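Di-haem cytochrome c peroxidase family protein (Burkholderia thailandensis E264, PDB 6NX0) carries two covalently bound c-type hemes, forms an unusually stable bis-Fe(IV) state, and probably works as a peroxidase that passes electrons between them. Local coordinates at residues E379-N384 with R391-F396; V375-S380 with T456-R461. All coordinates share one frame; numbering follows the deposited sequence.

Contact 1. Residues E379-N384 with R391-F396; sequences ESFMHN and RDAVAF. With HEC (heme c), chain C.
The F381 ring meets helix 391-396 at a slant: the methyl of A393 and propionate oxygen O2A of the heme both lie obliquely to it. The closest apolar approach of this pair is from the stem of the side chain, F381 CB to A393 CB at 4.2 Å. The imidazole of H383 is framed more clearly, with CB of N384 over the centre of one face and heme oxygen O2D at its edge, near the ring plane. There ND1 donates to O2D over 2.6 Å, with an N-H...O angle of 151°. H383 N gives a second bond, 2.7 Å long, to O1D of the same carboxylate. Because chi1 is 77°, CG sits between the backbone N and the carbonyl carbon, which carries ND1 back toward the propionate already held by the main chain. The other propionate is bound one residue earlier, where M382 N donates to O2A at 2.7 Å and 159°. The M382 side chain then bends at chi2 and lies over a face of the porphyrin near its A ring: SD is 3.5 Å from heme CHA, and CE 3.7 Å from heme C2A. That methyl also reaches A393, CE to CB being 4.2 Å, so thioether, helix and heme share one apolar patch beside Y397, an axial ligand of this iron. No hydrogen bond joins the two segments, and A393 O is buried without a polar partner. The polar chemistry is thus directed at the heme: three N-H donors from two consecutive residues grip both propionates, which would tend to stabilise their ionised form and fix the porphyrin edge, while M382 and A393 keep the adjoining surface apolar.

Contact 2. Residues V375-S380 with T456-R461; sequences VAIKES and TLTDAR. With HEC (heme c), chain C.
Direct contact between A376-I377 and T458 is by van der Waals packing, with T458 as the shared partner. Its OG1 lies 3.9 Å from A376 CB, and its CG2 lies 3.9 Å from I377 CG2, the side chains of I377 and T458 crossing obliquely. The T458 torsion (chi1 -57°) sets OG1 anti to the carbonyl carbon and CG2 anti to the backbone N, giving each branch its own neighbour. M466 packs against both A376 and T458.

The polar link is indirect. One water accepts from A376 N at 3.0 Å and is hydrogen-bonded to T458 OG1 at 2.8 Å, bridging main chain and hydroxyl. Nearby, N374 joins the loops directly, its OD1 accepting from D459 N and its backbone bonding to L457.

The heme is approached from 375-380 alone. V375 places CG2 3.9 Å from heme methyl CMA. K378, bent at chi3 and chi4, brings NZ to propionate oxygen O1A at 3.2 Å, a weak hydrogen bond between groups whose charges would probably attract.

Within its segment K378 N bonds to V375 O, closing the short 3-10 turn, which meets the heme through V375 and T458 through A376 and I377. The whole is a heme-pocket loop of a cytochrome c domain, backed by the chain that leaves helix 444-455, in a diheme peroxidase of the CCP/MauG family.

In the fold
Both contacts are buried and draw on the same loop between strand 367-368 and helix 390-399, sharing E379 and S380. They meet where CE1 of F381 comes 3.1 Å from V375 O, and their centres are 13 Å apart. In contact 1 the loop packs on a helix close by in sequence, and heme propionates take up its well-formed polar bonds. Contact 2 instead brings in a distant loop near the C-terminus, through the side chains of A376, I377 and T458 and a water, with the heme reached less firmly. Together they set several residues of one loop, from V375 to H383, against the same heme, most of them at its propionates.

Contact 1. Residues E379-N384 with R391-F396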
loop_
_atom_site.group_PDB
_atom_site.type_symbol
_atom_site.label_atom_id
_atom_site.label_comp_id
_atom_site.label_asym_id
_atom_site.label_seq_id
_atom_site.Cartn_x
_atom_site.Cartn_y
_atom_site.Cartn_z
ATOM N N GLU A 379 -5.023 -11.367 4.358
ATOM C CA GLU A 379 -4.502 -12.687 4.692
ATOM C C GLU A 379 -3.052 -12.669 5.160
ATOM O O GLU A 379 -2.613 -13.624 5.816
ATOM C CB GLU A 379 -4.655 -13.626 3.488
ATOM C CG GLU A 379 -6.116 -13.914 3.162
ATOM C CD GLU A 379 -6.297 -14.814 1.967
ATOM O OE1 GLU A 379 -5.426 -14.832 1.082
ATOM O OE2 GLU A 379 -7.319 -15.524 1.911
ATOM N N SER A 380 -2.303 -11.610 4.849
ATOM C CA SER A 380 -0.945 -11.433 5.340
ATOM C C SER A 380 -0.663 -9.945 5.370
ATOM O O SER A 380 -1.349 -9.149 4.719
ATOM C CB SER A 380 0.087 -12.195 4.495
ATOM O OG SER A 380 0.127 -11.672 3.184
ATOM N N PHE A 381 0.368 -9.585 6.140
ATOM C CA PHE A 381 0.603 -8.206 6.541
ATOM C C PHE A 381 2.054 -7.811 6.327
ATOM O O PHE A 381 2.967 -8.638 6.402
ATOM C CB PHE A 381 0.218 -7.974 8.029
ATOM C CG PHE A 381 -1.203 -8.340 8.314
ATOM C CD1 PHE A 381 -2.226 -7.412 8.169
ATOM C CD2 PHE A 381 -1.522 -9.631 8.652
ATOM C CE1 PHE A 381 -3.549 -7.783 8.383
ATOM C CE2 PHE A 381 -2.827 -10.002 8.857
ATOM C CZ PHE A 381 -3.839 -9.085 8.714
ATOM N N MET A 382 2.232 -6.505 6.125
ATOM C CA MET A 382 3.506 -5.853 5.810
ATOM C C MET A 382 3.942 -6.132 4.371
ATOM O O MET A 382 3.400 -7.009 3.679
ATOM C CB MET A 382 4.603 -6.268 6.801
ATOM C CG MET A 382 4.273 -6.025 8.254
ATOM S SD MET A 382 4.048 -4.276 8.612
ATOM C CE MET A 382 3.709 -4.286 10.381
ATOM N N HIS A 383 4.937 -5.364 3.919
ATOM C CA HIS A 383 5.372 -5.372 2.518
ATOM C C HIS A 383 5.837 -6.739 2.059
ATOM O O HIS A 383 5.829 -7.006 0.854
ATOM C CB HIS A 383 6.512 -4.350 2.304
ATOM C CG HIS A 383 7.847 -4.802 2.800
ATOM N ND1 HIS A 383 8.173 -4.821 4.140
ATOM C CD2 HIS A 383 8.946 -5.245 2.142
ATOM C CE1 HIS A 383 9.400 -5.279 4.286
ATOM N NE2 HIS A 383 9.892 -5.550 3.088
ATOM N N ASN A 384 6.282 -7.587 2.985
ATOM C CA ASN A 384 6.807 -8.906 2.671
ATOM C C ASN A 384 5.880 -10.027 3.106
ATOM O O ASN A 384 6.268 -11.200 3.017
ATOM C CB ASN A 384 8.173 -9.093 3.305
ATOM C CG ASN A 384 8.130 -9.002 4.819
ATOM O OD1 ASN A 384 7.091 -8.746 5.398
ATOM N ND2 ASN A 384 9.276 -9.214 5.458
ATOM N N ARG A 391 -3.083 -9.350 14.819
ATOM C CA ARG A 391 -2.574 -9.126 16.167
ATOM C C ARG A 391 -1.052 -9.185 16.208
ATOM O O ARG A 391 -0.426 -8.410 16.941
ATOM C CB ARG A 391 -3.176 -10.116 17.162
ATOM C CG ARG A 391 -2.884 -9.662 18.619
ATOM C CD ARG A 391 -3.262 -10.665 19.671
ATOM N NE ARG A 391 -3.097 -10.067 21.003
ATOM C CZ ARG A 391 -1.931 -9.975 21.642
ATOM N NH1 ARG A 391 -1.888 -9.406 22.849
ATOM N NH2 ARG A 391 -0.813 -10.446 21.100
ATOM N N ASP A 392 -0.432 -10.071 15.418
ATOM C CA ASP A 392 1.024 -10.149 15.399
ATOM C C ASP A 392 1.627 -8.874 14.829
ATOM O O ASP A 392 2.651 -8.394 15.326
ATOM C CB ASP A 392 1.501 -11.364 14.588
ATOM C CG ASP A 392 1.491 -12.658 15.383
ATOM O OD1 ASP A 392 1.167 -12.642 16.593
ATOM O OD2 ASP A 392 1.805 -13.699 14.778
ATOM N N ALA A 393 0.994 -8.304 13.801
ATOM C CA ALA A 393 1.470 -7.046 13.224
ATOM C C ALA A 393 1.461 -5.930 14.252
ATOM O O ALA A 393 2.385 -5.110 14.283
ATOM C CB ALA A 393 0.625 -6.654 12.021
ATOM N N VAL A 394 0.419 -5.877 15.090
ATOM C CA VAL A 394 0.339 -4.851 16.126
ATOM C C VAL A 394 1.324 -5.146 17.256
ATOM O O VAL A 394 2.038 -4.253 17.740
ATOM C CB VAL A 394 -1.109 -4.760 16.642
ATOM C CG1 VAL A 394 -1.216 -3.796 17.831
ATOM C CG2 VAL A 394 -2.064 -4.353 15.530
ATOM N N ALA A 395 1.376 -6.406 17.708
ATOM C CA ALA A 395 2.263 -6.785 18.806
ATOM C C ALA A 395 3.731 -6.533 18.466
ATOM O O ALA A 395 4.534 -6.237 19.353
ATOM C CB ALA A 395 2.046 -8.258 19.156
ATOM N N PHE A 396 4.090 -6.618 17.185
ATOM C CA PHE A 396 5.461 -6.356 16.760
ATOM C C PHE A 396 5.943 -4.998 17.261
ATOM O O PHE A 396 7.078 -4.864 17.719
ATOM C CB PHE A 396 5.528 -6.434 15.226
ATOM C CG PHE A 396 6.795 -5.886 14.626
ATOM C CD1 PHE A 396 7.963 -6.632 14.649
ATOM C CD2 PHE A 396 6.815 -4.612 14.049
ATOM C CE1 PHE A 396 9.126 -6.122 14.098
ATOM C CE2 PHE A 396 7.996 -4.118 13.510
ATOM C CZ PHE A 396 9.118 -4.867 13.538
HETATM FE FE HEC C . 2.433 0.923 11.315
HETATM C CHA HEC C . 2.595 -1.120 8.567
HETATM C CHB HEC C . -0.244 -0.870 12.504
HETATM C CHC HEC C . 2.674 2.514 14.344
HETATM C CHD HEC C . 4.840 2.972 10.028
HETATM N NA HEC C . 1.346 -0.648 10.632
HETATM C C1A HEC C . 1.565 -1.311 9.439
HETATM C C2A HEC C . 0.647 -2.420 9.398
HETATM C C3A HEC C . -0.197 -2.287 10.428
HETATM C C4A HEC C . 0.229 -1.171 11.234
HETATM C CMA HEC C . -1.290 -3.260 10.860
HETATM C CAA HEC C . 0.508 -3.411 8.220
HETATM C CBA HEC C . -0.476 -2.899 7.183
HETATM C CGA HEC C . -0.591 -3.736 5.931
HETATM O O1A HEC C . -1.277 -3.226 4.994
HETATM O O2A HEC C . 0.185 -4.713 5.734
HETATM N NB HEC C . 1.418 0.872 13.059
HETATM C C1B HEC C . 0.293 0.087 13.320
HETATM C C2B HEC C . -0.144 0.359 14.677
HETATM C C3B HEC C . 0.689 1.239 15.227
HETATM C C4B HEC C . 1.654 1.610 14.201
HETATM C CMB HEC C . -1.417 -0.261 15.312
HETATM C CAB HEC C . 0.736 1.761 16.686
HETATM C CBB HEC C . 0.937 0.589 17.673
HETATM N NC HEC C . 3.484 2.494 12.024
HETATM C C1C HEC C . 3.484 2.945 13.330
HETATM C C2C HEC C . 4.448 4.006 13.421
HETATM C C3C HEC C . 4.979 4.203 12.207
HETATM C C4C HEC C . 4.411 3.229 11.306
HETATM C CMC HEC C . 4.665 4.792 14.732
HETATM C CAC HEC C . 5.858 5.382 11.759
HETATM C CBC HEC C . 7.181 5.326 12.552
HETATM N ND HEC C . 3.469 0.944 9.587
HETATM C C1D HEC C . 4.445 1.896 9.273
HETATM C C2D HEC C . 5.130 1.457 8.093
HETATM C C3D HEC C . 4.520 0.170 7.692
HETATM C C4D HEC C . 3.458 -0.068 8.631
HETATM C CMD HEC C . 6.278 2.151 7.368
HETATM C CAD HEC C . 4.936 -0.715 6.510
HETATM C CBD HEC C . 6.078 -1.600 6.968
HETATM C CGD HEC C . 6.297 -2.747 6.014
HETATM O O1D HEC C . 5.437 -2.968 5.126
HETATM O O2D HEC C . 7.249 -3.542 6.266
#

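Contact 2. Residues V375-S380 with T456-R461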
loop_
_atom_site.group_PDB
_atom_site.type_symbol
_atom_site.label_atom_id
_atom_site.label_comp_id
_atom_site.label_asym_id
_atom_site.label_seq_id
_atom_site.Cartn_x
_atom_site.Cartn_y
_atom_site.Cartn_z
ATOM N N VAL A 375 -7.671 -3.271 6.915
ATOM C CA VAL A 375 -6.514 -4.102 7.269
ATOM C C VAL A 375 -6.946 -5.444 7.838
ATOM O O VAL A 375 -6.284 -6.465 7.615
ATOM C CB VAL A 375 -5.578 -3.329 8.227
ATOM C CG1 VAL A 375 -6.224 -3.108 9.586
ATOM C CG2 VAL A 375 -4.204 -4.035 8.339
ATOM N N ALA A 376 -8.086 -5.489 8.541
ATOM C CA ALA A 376 -8.440 -6.695 9.281
ATOM C C ALA A 376 -8.951 -7.840 8.404
ATOM O O ALA A 376 -9.206 -8.927 8.933
ATOM C CB ALA A 376 -9.492 -6.343 10.334
ATOM N N ILE A 377 -9.095 -7.646 7.088
ATOM C CA ILE A 377 -9.514 -8.711 6.177
ATOM C C ILE A 377 -8.360 -9.245 5.351
ATOM O O ILE A 377 -8.566 -10.162 4.535
ATOM C CB ILE A 377 -10.668 -8.266 5.251
ATOM C CG1 ILE A 377 -10.217 -7.231 4.210
ATOM C CG2 ILE A 377 -11.845 -7.743 6.061
ATOM C CD1 ILE A 377 -11.291 -6.820 3.241
ATOM N N LYS A 378 -7.150 -8.726 5.545
ATOM C CA LYS A 378 -6.011 -9.204 4.775
ATOM C C LYS A 378 -5.553 -10.568 5.278
ATOM O O LYS A 378 -5.661 -10.892 6.460
ATOM C CB LYS A 378 -4.849 -8.213 4.858
ATOM C CG LYS A 378 -5.137 -6.870 4.228
ATOM C CD LYS A 378 -4.170 -5.811 4.686
ATOM C CE LYS A 378 -2.737 -6.069 4.246
ATOM N NZ LYS A 378 -2.442 -5.438 2.935
ATOM N N GLU A 379 -5.023 -11.367 4.358
ATOM C CA GLU A 379 -4.502 -12.687 4.692
ATOM C C GLU A 379 -3.052 -12.669 5.160
ATOM O O GLU A 379 -2.613 -13.624 5.816
ATOM C CB GLU A 379 -4.655 -13.626 3.488
ATOM C CG GLU A 379 -6.116 -13.914 3.162
ATOM C CD GLU A 379 -6.297 -14.814 1.967
ATOM O OE1 GLU A 379 -5.426 -14.832 1.082
ATOM O OE2 GLU A 379 -7.319 -15.524 1.911
ATOM N N SER A 380 -2.303 -11.610 4.849
ATOM C CA SER A 380 -0.945 -11.433 5.340
ATOM C C SER A 380 -0.663 -9.945 5.370
ATOM O O SER A 380 -1.349 -9.149 4.719
ATOM C CB SER A 380 0.087 -12.195 4.495
ATOM O OG SER A 380 0.127 -11.672 3.184
ATOM N N THR A 456 -12.632 -1.723 13.317
ATOM C CA THR A 456 -13.680 -0.768 12.957
ATOM C C THR A 456 -13.440 -0.091 11.612
ATOM O O THR A 456 -14.326 0.620 11.117
ATOM C CB THR A 456 -13.849 0.331 14.027
ATOM O OG1 THR A 456 -12.784 1.306 13.949
ATOM C CG2 THR A 456 -13.961 -0.257 15.438
ATOM N N LEU A 457 -12.268 -0.284 11.010
ATOM C CA LEU A 457 -11.931 0.377 9.758
ATOM C C LEU A 457 -12.290 -0.461 8.531
ATOM O O LEU A 457 -11.921 -0.103 7.411
ATOM C CB LEU A 457 -10.436 0.708 9.726
ATOM C CG LEU A 457 -9.850 1.353 10.974
ATOM C CD1 LEU A 457 -8.384 1.697 10.767
ATOM C CD2 LEU A 457 -10.639 2.595 11.347
ATOM N N THR A 458 -12.989 -1.566 8.717
ATOM C CA THR A 458 -13.411 -2.401 7.600
ATOM C C THR A 458 -14.681 -1.854 6.956
ATOM O O THR A 458 -15.679 -1.598 7.638
ATOM C CB THR A 458 -13.642 -3.814 8.111
ATOM O OG1 THR A 458 -12.439 -4.290 8.721
ATOM C CG2 THR A 458 -14.068 -4.736 7.003
ATOM N N ASP A 459 -14.642 -1.682 5.637
ATOM C CA ASP A 459 -15.814 -1.239 4.905
ATOM C C ASP A 459 -16.928 -2.271 5.034
ATOM O O ASP A 459 -16.686 -3.469 5.215
ATOM C CB ASP A 459 -15.436 -0.953 3.451
ATOM C CG ASP A 459 -14.920 0.441 3.274
ATOM O OD1 ASP A 459 -15.724 1.386 3.395
ATOM O OD2 ASP A 459 -13.718 0.620 3.041
ATOM N N ALA A 460 -18.173 -1.777 4.975
ATOM C CA ALA A 460 -19.330 -2.586 5.344
ATOM C C ALA A 460 -19.433 -3.878 4.539
ATOM O O ALA A 460 -19.843 -4.918 5.085
ATOM C CB ALA A 460 -20.601 -1.762 5.163
ATOM N N ARG A 461 -19.112 -3.821 3.242
ATOM C CA ARG A 461 -19.195 -4.980 2.349
ATOM C C ARG A 461 -18.366 -6.158 2.842
ATOM O O ARG A 461 -18.651 -7.308 2.481
ATOM C CB ARG A 461 -18.726 -4.580 0.932
ATOM C CG ARG A 461 -18.698 -5.704 -0.092
ATOM C CD ARG A 461 -18.353 -5.136 -1.460
ATOM N NE ARG A 461 -18.208 -6.157 -2.496
ATOM C CZ ARG A 461 -17.785 -5.909 -3.734
ATOM N NH1 ARG A 461 -17.440 -4.679 -4.089
ATOM N NH2 ARG A 461 -17.695 -6.899 -4.617
HETATM FE FE HEC C . 2.433 0.923 11.315
HETATM C CHA HEC C . 2.595 -1.120 8.567
HETATM C CHB HEC C . -0.244 -0.870 12.504
HETATM C CHC HEC C . 2.674 2.514 14.344
HETATM C CHD HEC C . 4.840 2.972 10.028
HETATM N NA HEC C . 1.346 -0.648 10.632
HETATM C C1A HEC C . 1.565 -1.311 9.439
HETATM C C2A HEC C . 0.647 -2.420 9.398
HETATM C C3A HEC C . -0.197 -2.287 10.428
HETATM C C4A HEC C . 0.229 -1.171 11.234
HETATM C CMA HEC C . -1.290 -3.260 10.860
HETATM C CAA HEC C . 0.508 -3.411 8.220
HETATM C CBA HEC C . -0.476 -2.899 7.183
HETATM C CGA HEC C . -0.591 -3.736 5.931
HETATM O O1A HEC C . -1.277 -3.226 4.994
HETATM O O2A HEC C . 0.185 -4.713 5.734
HETATM N NB HEC C . 1.418 0.872 13.059
HETATM C C1B HEC C . 0.293 0.087 13.320
HETATM C C2B HEC C . -0.144 0.359 14.677
HETATM C C3B HEC C . 0.689 1.239 15.227
HETATM C C4B HEC C . 1.654 1.610 14.201
HETATM C CMB HEC C . -1.417 -0.261 15.312
HETATM C CAB HEC C . 0.736 1.761 16.686
HETATM C CBB HEC C . 0.937 0.589 17.673
HETATM N NC HEC C . 3.484 2.494 12.024
HETATM C C1C HEC C . 3.484 2.945 13.330
HETATM C C2C HEC C . 4.448 4.006 13.421
HETATM C C3C HEC C . 4.979 4.203 12.207
HETATM C C4C HEC C . 4.411 3.229 11.306
HETATM C CMC HEC C . 4.665 4.792 14.732
HETATM C CAC HEC C . 5.858 5.382 11.759
HETATM C CBC HEC C . 7.181 5.326 12.552
HETATM N ND HEC C . 3.469 0.944 9.587
HETATM C C1D HEC C . 4.445 1.896 9.273
HETATM C C2D HEC C . 5.130 1.457 8.093
HETATM C C3D HEC C . 4.520 0.170 7.692
HETATM C C4D HEC C . 3.458 -0.068 8.631
HETATM C CMD HEC C . 6.278 2.151 7.368
HETATM C CAD HEC C . 4.936 -0.715 6.510
HETATM C CBD HEC C . 6.078 -1.600 6.968
HETATM C CGD HEC C . 6.297 -2.747 6.014
HETATM O O1D HEC C . 5.437 -2.968 5.126
HETATM O O2D HEC C . 7.249 -3.542 6.266
HETATM O O HOH W 1 -9.899 -3.129 9.133
#